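Local structure of glycoside hydrolase family protein (Novosphingobium sp. PP1Y, 6Q2F) at residues A[413-418]-A[425-430]; A[518-521]-A[527-530]; A[383-388]-A[552-557]. The protein probably hydrolyses alpha-L-rhamnosidic bonds to release rhamnose from its glycoside substrates. One frame throughout, in Å; residues are numbered along the deposited sequence.

Contact 1: A[413-418]-A[425-430]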
ATOM      1  N   ILE A 413      41.288  10.144  -4.160  1.00 46.28           N
ATOM      2  CA  ILE A 413      41.993   9.456  -5.233  1.00 47.05           C
ATOM      3  C   ILE A 413      41.413   8.061  -5.393  1.00 45.63           C
ATOM      4  O   ILE A 413      41.176   7.356  -4.407  1.00 44.76           O
ATOM      5  CB  ILE A 413      43.510   9.381  -4.959  1.00 47.73           C
ATOM      6  CG1 ILE A 413      44.120  10.781  -4.899  1.00 45.18           C
ATOM      7  CG2 ILE A 413      44.206   8.575  -6.032  1.00 54.74           C
ATOM      8  CD1 ILE A 413      45.570  10.773  -4.442  1.00 49.60           C
ATOM      9  N   ASP A 414      41.206   7.659  -6.641  1.00 43.73           N
ATOM     10  CA  ASP A 414      40.703   6.330  -6.964  1.00 38.85           C
ATOM     11  C   ASP A 414      41.887   5.401  -7.171  1.00 38.94           C
ATOM     12  O   ASP A 414      42.529   5.425  -8.219  1.00 54.67           O
ATOM     13  CB  ASP A 414      39.827   6.383  -8.208  1.00 43.52           C
ATOM     14  CG  ASP A 414      39.114   5.076  -8.467  1.00 52.78           C
ATOM     15  OD1 ASP A 414      39.479   4.056  -7.835  1.00 49.93           O
ATOM     16  OD2 ASP A 414      38.184   5.065  -9.300  1.00 54.21           O
ATOM     17  N   LEU A 415      42.150   4.547  -6.185  1.00 45.17           N
ATOM     18  CA  LEU A 415      43.221   3.563  -6.253  1.00 47.03           C
ATOM     19  C   LEU A 415      42.740   2.182  -6.693  1.00 44.11           C
ATOM     20  O   LEU A 415      43.447   1.198  -6.463  1.00 50.73           O
ATOM     21  CB  LEU A 415      43.905   3.440  -4.893  1.00 51.27           C
ATOM     22  CG  LEU A 415      44.539   4.693  -4.306  1.00 52.20           C
ATOM     23  CD1 LEU A 415      45.137   4.396  -2.937  1.00 52.19           C
ATOM     24  CD2 LEU A 415      45.605   5.203  -5.259  1.00 52.55           C
ATOM     25  N   THR A 416      41.561   2.084  -7.315  1.00 50.95           N
ATOM     26  CA  THR A 416      41.012   0.772  -7.661  1.00 54.81           C
ATOM     27  C   THR A 416      41.992  -0.034  -8.509  1.00 67.76           C
ATOM     28  O   THR A 416      42.221  -1.222  -8.252  1.00 71.59           O
ATOM     29  CB  THR A 416      39.677   0.940  -8.376  1.00 50.63           C
ATOM     30  OG1 THR A 416      38.780   1.677  -7.533  1.00 53.01           O
ATOM     31  CG2 THR A 416      39.054  -0.419  -8.667  1.00 53.25           C
ATOM     32  N   ASP A 417      42.581   0.608  -9.522  1.00 74.07           N
ATOM     33  CA  ASP A 417      43.689   0.086 -10.319  1.00 77.39           C
ATOM     34  C   ASP A 417      44.703  -0.724  -9.518  1.00 78.05           C
ATOM     35  O   ASP A 417      45.113  -1.814  -9.928  1.00 82.78           O
ATOM     36  CB  ASP A 417      44.449   1.246 -10.979  1.00 83.69           C
ATOM     37  CG  ASP A 417      43.863   1.658 -12.309  1.00 91.67           C
ATOM     38  OD1 ASP A 417      42.844   1.063 -12.731  1.00 97.01           O
ATOM     39  OD2 ASP A 417      44.429   2.591 -12.929  1.00 92.78           O
ATOM     40  N   LYS A 418      45.132  -0.176  -8.386  1.00 75.42           N
ATOM     41  CA  LYS A 418      46.343  -0.634  -7.726  1.00 70.86           C
ATOM     42  C   LYS A 418      46.127  -1.812  -6.785  1.00 66.00           C
ATOM     43  O   LYS A 418      47.111  -2.371  -6.293  1.00 67.11           O
ATOM     44  CB  LYS A 418      46.964   0.534  -6.958  1.00 71.70           C
ATOM     45  CG  LYS A 418      46.779   1.879  -7.660  1.00 71.93           C
ATOM     46  CD  LYS A 418      47.604   1.966  -8.936  1.00 77.39           C
ATOM     47  CE  LYS A 418      48.911   2.717  -8.711  1.00 77.23           C
ATOM     48  NZ  LYS A 418      48.685   4.188  -8.680  1.00 74.84           N
ATOM     49  N   LEU A 425      48.369  -3.526  -2.099  1.00 64.13           N
ATOM     50  CA  LEU A 425      48.095  -2.257  -2.763  1.00 65.52           C
ATOM     51  C   LEU A 425      49.418  -1.635  -3.179  1.00 66.26           C
ATOM     52  O   LEU A 425      50.273  -1.375  -2.329  1.00 66.51           O
ATOM     53  CB  LEU A 425      47.323  -1.317  -1.835  1.00 57.19           C
ATOM     54  CG  LEU A 425      46.915   0.049  -2.384  1.00 50.90           C
ATOM     55  CD1 LEU A 425      45.751  -0.096  -3.346  1.00 51.91           C
ATOM     56  CD2 LEU A 425      46.562   0.965  -1.231  1.00 47.50           C
ATOM     57  N   ASP A 426      49.640  -1.460  -4.469  1.00 69.12           N
ATOM     58  CA  ASP A 426      50.882  -0.895  -4.962  1.00 75.89           C
ATOM     59  C   ASP A 426      50.684   0.603  -5.163  1.00 73.41           C
ATOM     60  O   ASP A 426      50.242   1.029  -6.202  1.00 73.36           O
ATOM     61  CB  ASP A 426      51.253  -1.672  -6.234  1.00 87.84           C
ATOM     62  CG  ASP A 426      51.852  -0.825  -7.336  1.00 96.75           C
ATOM     63  OD1 ASP A 426      52.714   0.025  -7.070  1.00101.71           O
ATOM     64  OD2 ASP A 426      51.482  -1.051  -8.498  1.00 95.46           O
ATOM     65  N   TRP A 427      51.041   1.395  -4.159  1.00 67.75           N
ATOM     66  CA  TRP A 427      50.828   2.834  -4.180  1.00 63.81           C
ATOM     67  C   TRP A 427      51.946   3.568  -3.460  1.00 68.86           C
ATOM     68  O   TRP A 427      52.375   3.167  -2.378  1.00 69.77           O
ATOM     69  CB  TRP A 427      49.475   3.185  -3.552  1.00 60.85           C
ATOM     70  CG  TRP A 427      49.103   4.619  -3.619  1.00 60.45           C
ATOM     71  CD1 TRP A 427      49.187   5.445  -4.704  1.00 59.61           C
ATOM     72  CD2 TRP A 427      48.521   5.397  -2.567  1.00 62.31           C
ATOM     73  NE1 TRP A 427      48.719   6.698  -4.381  1.00 58.14           N
ATOM     74  CE2 TRP A 427      48.301   6.690  -3.075  1.00 60.14           C
ATOM     75  CE3 TRP A 427      48.175   5.126  -1.239  1.00 60.07           C
ATOM     76  CZ2 TRP A 427      47.753   7.708  -2.305  1.00 59.45           C
ATOM     77  CZ3 TRP A 427      47.636   6.139  -0.475  1.00 55.58           C
ATOM     78  CH2 TRP A 427      47.433   7.415  -1.009  1.00 57.86           C
ATOM     79  N   ALA A 428      52.405   4.652  -4.074  1.00 67.00           N
ATOM     80  CA  ALA A 428      53.330   5.576  -3.427  1.00 67.38           C
ATOM     81  C   ALA A 428      52.501   6.721  -2.860  1.00 65.33           C
ATOM     82  O   ALA A 428      52.067   7.612  -3.595  1.00 67.40           O
ATOM     83  CB  ALA A 428      54.387   6.071  -4.407  1.00 63.00           C
ATOM     84  N   ALA A 429      52.269   6.686  -1.551  1.00 66.00           N
ATOM     85  CA  ALA A 429      51.434   7.678  -0.891  1.00 68.25           C
ATOM     86  C   ALA A 429      52.100   9.045  -0.966  1.00 71.67           C
ATOM     87  O   ALA A 429      53.146   9.254  -0.343  1.00 74.78           O
ATOM     88  CB  ALA A 429      51.179   7.281   0.561  1.00 66.64           C
ATOM     89  N   PRO A 430      51.539   9.993  -1.717  1.00 61.93           N
ATOM     90  CA  PRO A 430      52.188  11.303  -1.834  1.00 62.76           C
ATOM     91  C   PRO A 430      52.320  11.985  -0.481  1.00 65.53           C
ATOM     92  O   PRO A 430      51.523  11.767   0.439  1.00 62.64           O
ATOM     93  CB  PRO A 430      51.265  12.090  -2.778  1.00 59.75           C
ATOM     94  CG  PRO A 430      50.031  11.291  -2.921  1.00 57.55           C
ATOM     95  CD  PRO A 430      50.371   9.871  -2.600  1.00 60.55           C
TER
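Beside the outermost strand of a four-stranded antiparallel sheet, strand 413-414, an indole packs on the sheet: the chain that leaves this strand returns to lay Trp-427 over Leu-415 and against Ala-213 of the neighbouring strand 206-217. Both methyl groups of Leu-415 meet the same face of the ring, each over its own part. Leu-415 CD2 sits almost straight above the five-membered ring of Trp-427, 3.6 Å from its centroid, in a CH-pi contact, while Leu-415 CD1 reaches Trp-427 CD2 at 3.5 Å, at the fusion of the two rings. The two side chains cross at about a right angle. On the opposite face lies the CA of Ala-429, two residues further along, which leaves the indole sandwiched. Trp-427 holds CG anti to its own backbone N (chi1 -175°), and this sends the ring back over the 413-418 side. Ile-413 CD1 adds a looser contact at 4.3 Å from Trp-427 CZ2. Beyond the ring, Leu-425 CD2 packs against Leu-415 CD1 at 4.1 Å. One backbone hydrogen bond crosses the contact: Asp-426 N donates to Lys-418 O at 3.2 Å, nearly straight at 170°, though from above the carbonyl plane. The bent chain of Lys-418 curls round the carbonyl of Asp-426, with Lys-418 CE 3.3 Å from Asp-426 O. The carboxylate of Asp-426 turns instead to a salt bridge with Arg-165. Replacing Trp-427 with an alanine would probably leave both Leu-415 methyls without their aromatic cover and open a gap beside Trp-438, whose ring meets the indole edge-to-face. Asp-414 OD1, accepting from Thr-416 N, forms an Asx turn that leads out of the strand. The whole is an aromatic-aliphatic cluster beside the edge strand of an antiparallel beta-sheet, bridging to the small strand pair 164-165 and 428-429.

Contact 2: A[518-521]-A[527-530]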
ATOM      1  N   GLU A 518      28.026   4.150 -12.733  1.00 29.57           N
ATOM      2  CA  GLU A 518      27.524   4.596 -14.033  1.00 30.85           C
ATOM      3  C   GLU A 518      26.087   5.087 -13.927  1.00 30.47           C
ATOM      4  O   GLU A 518      25.728   6.103 -14.534  1.00 32.72           O
ATOM      5  CB  GLU A 518      27.580   3.471 -15.070  1.00 39.01           C
ATOM      6  CG  GLU A 518      28.942   2.862 -15.349  1.00 61.70           C
ATOM      7  CD  GLU A 518      28.804   1.475 -15.972  1.00 77.45           C
ATOM      8  OE1 GLU A 518      28.295   1.373 -17.111  1.00 75.69           O
ATOM      9  OE2 GLU A 518      29.168   0.484 -15.302  1.00 84.82           O
ATOM     10  N   GLN A 519      25.239   4.357 -13.193  1.00 26.96           N
ATOM     11  CA  GLN A 519      23.847   4.776 -13.054  1.00 24.76           C
ATOM     12  C   GLN A 519      23.769   6.132 -12.382  1.00 29.31           C
ATOM     13  O   GLN A 519      22.993   6.994 -12.800  1.00 28.31           O
ATOM     14  CB  GLN A 519      23.032   3.748 -12.253  1.00 22.45           C
ATOM     15  CG  GLN A 519      22.994   2.337 -12.834  1.00 22.25           C
ATOM     16  CD  GLN A 519      22.123   2.235 -14.075  1.00 28.00           C
ATOM     17  OE1 GLN A 519      21.736   3.241 -14.662  1.00 23.62           O
ATOM     18  NE2 GLN A 519      21.829   1.008 -14.497  1.00 29.48           N
ATOM     19  N   PHE A 520      24.547   6.335 -11.321  1.00 32.12           N
ATOM     20  CA  PHE A 520      24.526   7.618 -10.627  1.00 32.12           C
ATOM     21  C   PHE A 520      24.958   8.740 -11.563  1.00 30.55           C
ATOM     22  O   PHE A 520      24.316   9.792 -11.629  1.00 27.22           O
ATOM     23  CB  PHE A 520      25.430   7.542  -9.396  1.00 31.13           C
ATOM     24  CG  PHE A 520      25.434   8.783  -8.550  1.00 29.30           C
ATOM     25  CD1 PHE A 520      26.139   9.915  -8.951  1.00 26.77           C
ATOM     26  CD2 PHE A 520      24.771   8.806  -7.333  1.00 25.34           C
ATOM     27  CE1 PHE A 520      26.165  11.043  -8.163  1.00 23.83           C
ATOM     28  CE2 PHE A 520      24.785   9.937  -6.543  1.00 27.69           C
ATOM     29  CZ  PHE A 520      25.495  11.059  -6.958  1.00 27.64           C
ATOM     30  N   GLN A 521      26.055   8.528 -12.300  1.00 29.12           N
ATOM     31  CA  GLN A 521      26.518   9.532 -13.248  1.00 31.12           C
ATOM     32  C   GLN A 521      25.446   9.847 -14.282  1.00 32.09           C
ATOM     33  O   GLN A 521      25.193  11.018 -14.593  1.00 32.49           O
ATOM     34  CB  GLN A 521      27.795   9.047 -13.933  1.00 26.90           C
ATOM     35  CG  GLN A 521      28.236   9.945 -15.059  1.00 33.15           C
ATOM     36  CD  GLN A 521      28.966  11.152 -14.543  1.00 39.52           C
ATOM     37  OE1 GLN A 521      29.914  11.028 -13.773  1.00 41.56           O
ATOM     38  NE2 GLN A 521      28.524  12.328 -14.948  1.00 38.17           N
ATOM     39  N   ASP A 527      29.972  12.624 -10.934  1.00 29.52           N
ATOM     40  CA  ASP A 527      30.697  11.435 -10.493  1.00 33.54           C
ATOM     41  C   ASP A 527      30.520  11.224  -8.987  1.00 31.86           C
ATOM     42  O   ASP A 527      30.886  12.088  -8.186  1.00 37.19           O
ATOM     43  CB  ASP A 527      32.173  11.612 -10.853  1.00 31.63           C
ATOM     44  CG  ASP A 527      32.992  10.341 -10.666  1.00 39.22           C
ATOM     45  OD1 ASP A 527      32.489   9.351 -10.089  1.00 39.20           O
ATOM     46  OD2 ASP A 527      34.165  10.347 -11.101  1.00 46.28           O
ATOM     47  N   ALA A 528      29.972  10.073  -8.591  1.00 31.57           N
ATOM     48  CA  ALA A 528      29.796   9.796  -7.167  1.00 29.68           C
ATOM     49  C   ALA A 528      31.090   9.405  -6.455  1.00 36.36           C
ATOM     50  O   ALA A 528      31.134   9.473  -5.222  1.00 37.47           O
ATOM     51  CB  ALA A 528      28.759   8.688  -6.956  1.00 26.49           C
ATOM     52  N   ARG A 529      32.149   9.040  -7.185  1.00 32.65           N
ATOM     53  CA  ARG A 529      33.346   8.477  -6.554  1.00 37.14           C
ATOM     54  C   ARG A 529      33.940   9.346  -5.451  1.00 38.97           C
ATOM     55  O   ARG A 529      34.240   8.805  -4.372  1.00 38.56           O
ATOM     56  CB  ARG A 529      34.397   8.155  -7.625  1.00 36.83           C
ATOM     57  CG  ARG A 529      34.275   6.722  -8.124  1.00 51.23           C
ATOM     58  CD  ARG A 529      34.526   6.601  -9.631  1.00 60.74           C
ATOM     59  NE  ARG A 529      35.940   6.553  -9.974  1.00 68.67           N
ATOM     60  CZ  ARG A 529      36.573   7.482 -10.688  1.00 73.02           C
ATOM     61  NH1 ARG A 529      35.910   8.539 -11.145  1.00 65.82           N
ATOM     62  NH2 ARG A 529      37.871   7.348 -10.951  1.00 69.65           N
ATOM     63  N   PRO A 530      34.129  10.657  -5.624  1.00 34.39           N
ATOM     64  CA  PRO A 530      34.717  11.444  -4.528  1.00 35.81           C
ATOM     65  C   PRO A 530      33.824  11.516  -3.303  1.00 39.07           C
ATOM     66  O   PRO A 530      34.315  11.834  -2.207  1.00 36.03           O
ATOM     67  CB  PRO A 530      34.922  12.831  -5.156  1.00 34.22           C
ATOM     68  CG  PRO A 530      34.913  12.600  -6.630  1.00 35.05           C
ATOM     69  CD  PRO A 530      33.906  11.491  -6.815  1.00 33.19           C
TER
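Asp-527 OD1 accepts the backbone N-H of Arg-529 at 2.9 Å in a bond close to straight (168°), the N-H arriving from above the carboxylate plane. This is an Asx turn, and it folds the chain just after helix 516-524. Asp-527 CG lies at the edge of the guanidinium of Arg-529, in its plane; Arg-529 NH1 forms a salt bridge with Asp-527 OD2, its hydrogen bond weak in angle and its very short length doubtful. The arginine has a second acidic partner, since its NE pairs with Asp-414.

Across the contact the packing is mainly apolar. The turn presents the methyl group of Ala-528 to one face of the Phe-520 ring, where Ala-528 CB stands 3.6 Å from the ring centroid and 15° off its normal, a CH-pi contact displaced toward CD1. Phe-520 keeps CG anti to the backbone N (chi1 -177°), which swings the ring off the helix toward the loop. There it also meets Tyr-526 edge-to-face and the ring of Phe-549 on helix 543-575, so the aromatic side chain is buried among its neighbours. The next residue, Gln-521, bends at chi2 to bring its amide alongside Asp-527. Gln-521 OE1 comes to 3.3 Å from Asp-527 N, but the angle is too poor for a hydrogen bond; the same oxygen lies 3.7 Å from Asp-527 CB.

No hydrogen bond thus crosses between helix and loop, which meet through the Ala-528 methyl on the Phe-520 ring and the packing of the Gln-521 amide against Asp-527; Asp-527 probably fixes the turn that offers that methyl, while Arg-529 also ties it to Asp-414.

Contact 3: A[383-388]-A[552-557]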
ATOM      1  N   GLU A 383      24.122   6.243   8.484  1.00 32.33           N
ATOM      2  CA  GLU A 383      23.557   4.927   8.196  1.00 29.14           C
ATOM      3  C   GLU A 383      22.206   5.049   7.498  1.00 34.75           C
ATOM      4  O   GLU A 383      21.963   4.388   6.481  1.00 34.80           O
ATOM      5  CB  GLU A 383      23.431   4.101   9.481  1.00 31.03           C
ATOM      6  CG  GLU A 383      24.775   3.772  10.153  1.00 33.77           C
ATOM      7  CD  GLU A 383      25.085   4.718  11.281  1.00 40.85           C
ATOM      8  OE1 GLU A 383      24.412   5.766  11.349  1.00 43.81           O
ATOM      9  OE2 GLU A 383      25.989   4.440  12.096  1.00 43.35           O
ATOM     10  N   THR A 384      21.310   5.897   8.018  1.00 35.16           N
ATOM     11  CA  THR A 384      20.011   6.027   7.362  1.00 30.43           C
ATOM     12  C   THR A 384      20.129   6.809   6.058  1.00 31.53           C
ATOM     13  O   THR A 384      19.487   6.456   5.065  1.00 35.28           O
ATOM     14  CB  THR A 384      18.961   6.647   8.302  1.00 28.02           C
ATOM     15  OG1 THR A 384      17.710   6.782   7.608  1.00 29.53           O
ATOM     16  CG2 THR A 384      19.378   7.990   8.828  1.00 27.74           C
ATOM     17  N   LYS A 385      20.980   7.842   6.022  1.00 38.23           N
ATOM     18  CA  LYS A 385      21.125   8.626   4.794  1.00 38.50           C
ATOM     19  C   LYS A 385      21.730   7.801   3.668  1.00 32.33           C
ATOM     20  O   LYS A 385      21.453   8.066   2.496  1.00 29.88           O
ATOM     21  CB  LYS A 385      21.976   9.876   5.038  1.00 34.51           C
ATOM     22  CG  LYS A 385      21.296  10.946   5.888  1.00 33.03           C
ATOM     23  CD  LYS A 385      22.313  12.001   6.349  1.00 31.82           C
ATOM     24  CE  LYS A 385      21.643  13.082   7.214  1.00 35.20           C
ATOM     25  NZ  LYS A 385      22.631  14.031   7.804  1.00 34.49           N
ATOM     26  N   ALA A 386      22.538   6.800   4.004  1.00 30.06           N
ATOM     27  CA  ALA A 386      23.127   5.911   3.010  1.00 28.97           C
ATOM     28  C   ALA A 386      22.202   4.770   2.636  1.00 30.02           C
ATOM     29  O   ALA A 386      22.586   3.927   1.819  1.00 27.50           O
ATOM     30  CB  ALA A 386      24.458   5.342   3.521  1.00 26.15           C
ATOM     31  N   GLY A 387      21.009   4.706   3.216  1.00 30.17           N
ATOM     32  CA  GLY A 387      20.052   3.695   2.824  1.00 27.27           C
ATOM     33  C   GLY A 387      20.155   2.369   3.545  1.00 29.66           C
ATOM     34  O   GLY A 387      19.520   1.400   3.114  1.00 28.84           O
ATOM     35  N   PHE A 388      20.937   2.281   4.618  1.00 27.21           N
ATOM     36  CA  PHE A 388      20.957   1.047   5.386  1.00 35.29           C
ATOM     37  C   PHE A 388      19.703   0.884   6.235  1.00 41.97           C
ATOM     38  O   PHE A 388      19.384  -0.240   6.626  1.00 38.53           O
ATOM     39  CB  PHE A 388      22.188   0.994   6.289  1.00 26.25           C
ATOM     40  CG  PHE A 388      23.478   0.792   5.545  1.00 33.88           C
ATOM     41  CD1 PHE A 388      23.778  -0.438   4.981  1.00 29.96           C
ATOM     42  CD2 PHE A 388      24.389   1.823   5.420  1.00 32.62           C
ATOM     43  CE1 PHE A 388      24.955  -0.628   4.295  1.00 29.06           C
ATOM     44  CE2 PHE A 388      25.574   1.640   4.736  1.00 34.09           C
ATOM     45  CZ  PHE A 388      25.859   0.408   4.176  1.00 34.89           C
ATOM     46  N   ASP A 552      21.076  12.323  -3.337  1.00 25.97           N
ATOM     47  CA  ASP A 552      21.258  11.903  -4.727  1.00 24.53           C
ATOM     48  C   ASP A 552      21.499  10.403  -4.824  1.00 27.43           C
ATOM     49  O   ASP A 552      21.064   9.751  -5.783  1.00 26.50           O
ATOM     50  CB  ASP A 552      22.439  12.664  -5.358  1.00 22.95           C
ATOM     51  CG  ASP A 552      22.103  14.116  -5.660  1.00 34.88           C
ATOM     52  OD1 ASP A 552      20.892  14.413  -5.794  1.00 29.71           O
ATOM     53  OD2 ASP A 552      23.040  14.950  -5.768  1.00 29.86           O
ATOM     54  N   TYR A 553      22.216   9.842  -3.851  1.00 27.03           N
ATOM     55  CA  TYR A 553      22.467   8.407  -3.870  1.00 28.21           C
ATOM     56  C   TYR A 553      21.180   7.639  -3.613  1.00 28.58           C
ATOM     57  O   TYR A 553      20.845   6.711  -4.356  1.00 27.90           O
ATOM     58  CB  TYR A 553      23.546   8.059  -2.844  1.00 32.05           C
ATOM     59  CG  TYR A 553      24.107   6.670  -2.997  1.00 32.96           C
ATOM     60  CD1 TYR A 553      25.200   6.433  -3.825  1.00 31.37           C
ATOM     61  CD2 TYR A 553      23.544   5.595  -2.321  1.00 31.56           C
ATOM     62  CE1 TYR A 553      25.721   5.166  -3.965  1.00 31.22           C
ATOM     63  CE2 TYR A 553      24.050   4.315  -2.462  1.00 30.71           C
ATOM     64  CZ  TYR A 553      25.148   4.109  -3.287  1.00 33.46           C
ATOM     65  OH  TYR A 553      25.671   2.847  -3.437  1.00 32.67           O
ATOM     66  N   ARG A 554      20.426   8.039  -2.585  1.00 24.15           N
ATOM     67  CA  ARG A 554      19.132   7.417  -2.331  1.00 23.80           C
ATOM     68  C   ARG A 554      18.222   7.568  -3.532  1.00 30.15           C
ATOM     69  O   ARG A 554      17.476   6.645  -3.875  1.00 34.36           O
ATOM     70  CB  ARG A 554      18.480   8.025  -1.082  1.00 24.34           C
ATOM     71  CG  ARG A 554      19.227   7.694   0.223  1.00 27.84           C
ATOM     72  CD  ARG A 554      18.372   8.043   1.437  1.00 32.07           C
ATOM     73  NE  ARG A 554      17.901   9.419   1.353  1.00 31.14           N
ATOM     74  CZ  ARG A 554      18.621  10.477   1.714  1.00 30.97           C
ATOM     75  NH1 ARG A 554      19.847  10.323   2.203  1.00 26.76           N
ATOM     76  NH2 ARG A 554      18.112  11.690   1.595  1.00 30.92           N
ATOM     77  N   ARG A 555      18.295   8.717  -4.211  1.00 25.91           N
ATOM     78  CA  ARG A 555      17.403   8.939  -5.344  1.00 23.57           C
ATOM     79  C   ARG A 555      17.767   8.033  -6.509  1.00 22.14           C
ATOM     80  O   ARG A 555      16.888   7.565  -7.250  1.00 24.11           O
ATOM     81  CB  ARG A 555      17.443  10.406  -5.758  1.00 25.76           C
ATOM     82  CG  ARG A 555      16.547  10.714  -6.945  1.00 27.35           C
ATOM     83  CD  ARG A 555      16.201  12.184  -6.997  1.00 28.22           C
ATOM     84  NE  ARG A 555      15.372  12.504  -8.156  1.00 26.26           N
ATOM     85  CZ  ARG A 555      14.739  13.661  -8.316  1.00 26.67           C
ATOM     86  NH1 ARG A 555      14.834  14.595  -7.376  1.00 28.20           N
ATOM     87  NH2 ARG A 555      13.999  13.871  -9.399  1.00 27.22           N
ATOM     88  N   THR A 556      19.048   7.759  -6.684  1.00 23.56           N
ATOM     89  CA  THR A 556      19.437   6.841  -7.745  1.00 22.50           C
ATOM     90  C   THR A 556      18.917   5.437  -7.473  1.00 24.24           C
ATOM     91  O   THR A 556      18.471   4.742  -8.396  1.00 23.85           O
ATOM     92  CB  THR A 556      20.957   6.854  -7.885  1.00 29.07           C
ATOM     93  OG1 THR A 556      21.388   8.187  -8.206  1.00 25.96           O
ATOM     94  CG2 THR A 556      21.408   5.899  -8.981  1.00 29.20           C
ATOM     95  N   LEU A 557      18.965   5.000  -6.218  1.00 26.35           N
ATOM     96  CA  LEU A 557      18.428   3.685  -5.887  1.00 28.98           C
ATOM     97  C   LEU A 557      16.930   3.639  -6.183  1.00 28.41           C
ATOM     98  O   LEU A 557      16.431   2.681  -6.782  1.00 28.75           O
ATOM     99  CB  LEU A 557      18.703   3.364  -4.416  1.00 28.54           C
ATOM    100  CG  LEU A 557      20.157   3.272  -3.942  1.00 24.54           C
ATOM    101  CD1 LEU A 557      20.242   3.213  -2.424  1.00 26.88           C
ATOM    102  CD2 LEU A 557      20.808   2.024  -4.546  1.00 20.60           C
TER
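The guanidinium of Arg-554 meets the end of helix 382-385 with its edge: Lys-385 O lies in the plane of the group and receives Arg-554 NH1 at 2.8 Å, with an N-H...O angle of 161°. The donor arrives in the carbonyl plane, on a lone pair. Arg-554 CG already lies 3.2 Å from Lys-385 O, and the bend at chi3 (-53°) then turns the end of the chain so that NH1 comes back to the same oxygen; Arg-554 NH1 also rests 3.6 Å from Lys-385 CB. The extended lysine chain runs off in another direction to put NZ with Asp-547 and the carbonyl of Asp-380, which probably keeps the two positive charges apart.

Behind the carbonyl, the helix closes with two backbone bonds, Gly-387 N to Thr-384 O and Phe-388 N to Glu-383 O. Gly-387 takes positive phi, and a beta carbon there would press on the preceding carbonyl and come within 3.8 Å of Leu-557 CD1. On the other helix, Asp-552 O is gripped by both the hydroxyl and the backbone N of Thr-556, from opposite faces of its plane, with Thr-556 OG1 2.9 Å from Asp-552 O.

A Schellman motif thus ends the short helix, and an arginine from helix 543-575, which leads into strand 579-582 of the (beta/alpha)8 barrel, satisfies a carbonyl of its last turn.

The three contacts lie on one side of the chain's centre. Contacts 2 and 3 are closest, with centres about 13 Å apart, and share a helix-helix interface: Phe-520 and Gln-519 of helix 516-524 pack on Tyr-553 and Thr-556 of helix 543-575. Contact 1 is about 19 Å from contact 2 and about 27 Å from contact 3, centre to centre; the salt bridge from Asp-414 OD2 to Arg-529 NE ties it to contact 2. Along the chain, 383-388 comes first, then contact 1, contact 2 and finally 552-557. Contact 3 therefore spans the other two, and together they join the beta-sheet region around 413-414 to helices lying between barrel strands 497-502 and 579-582.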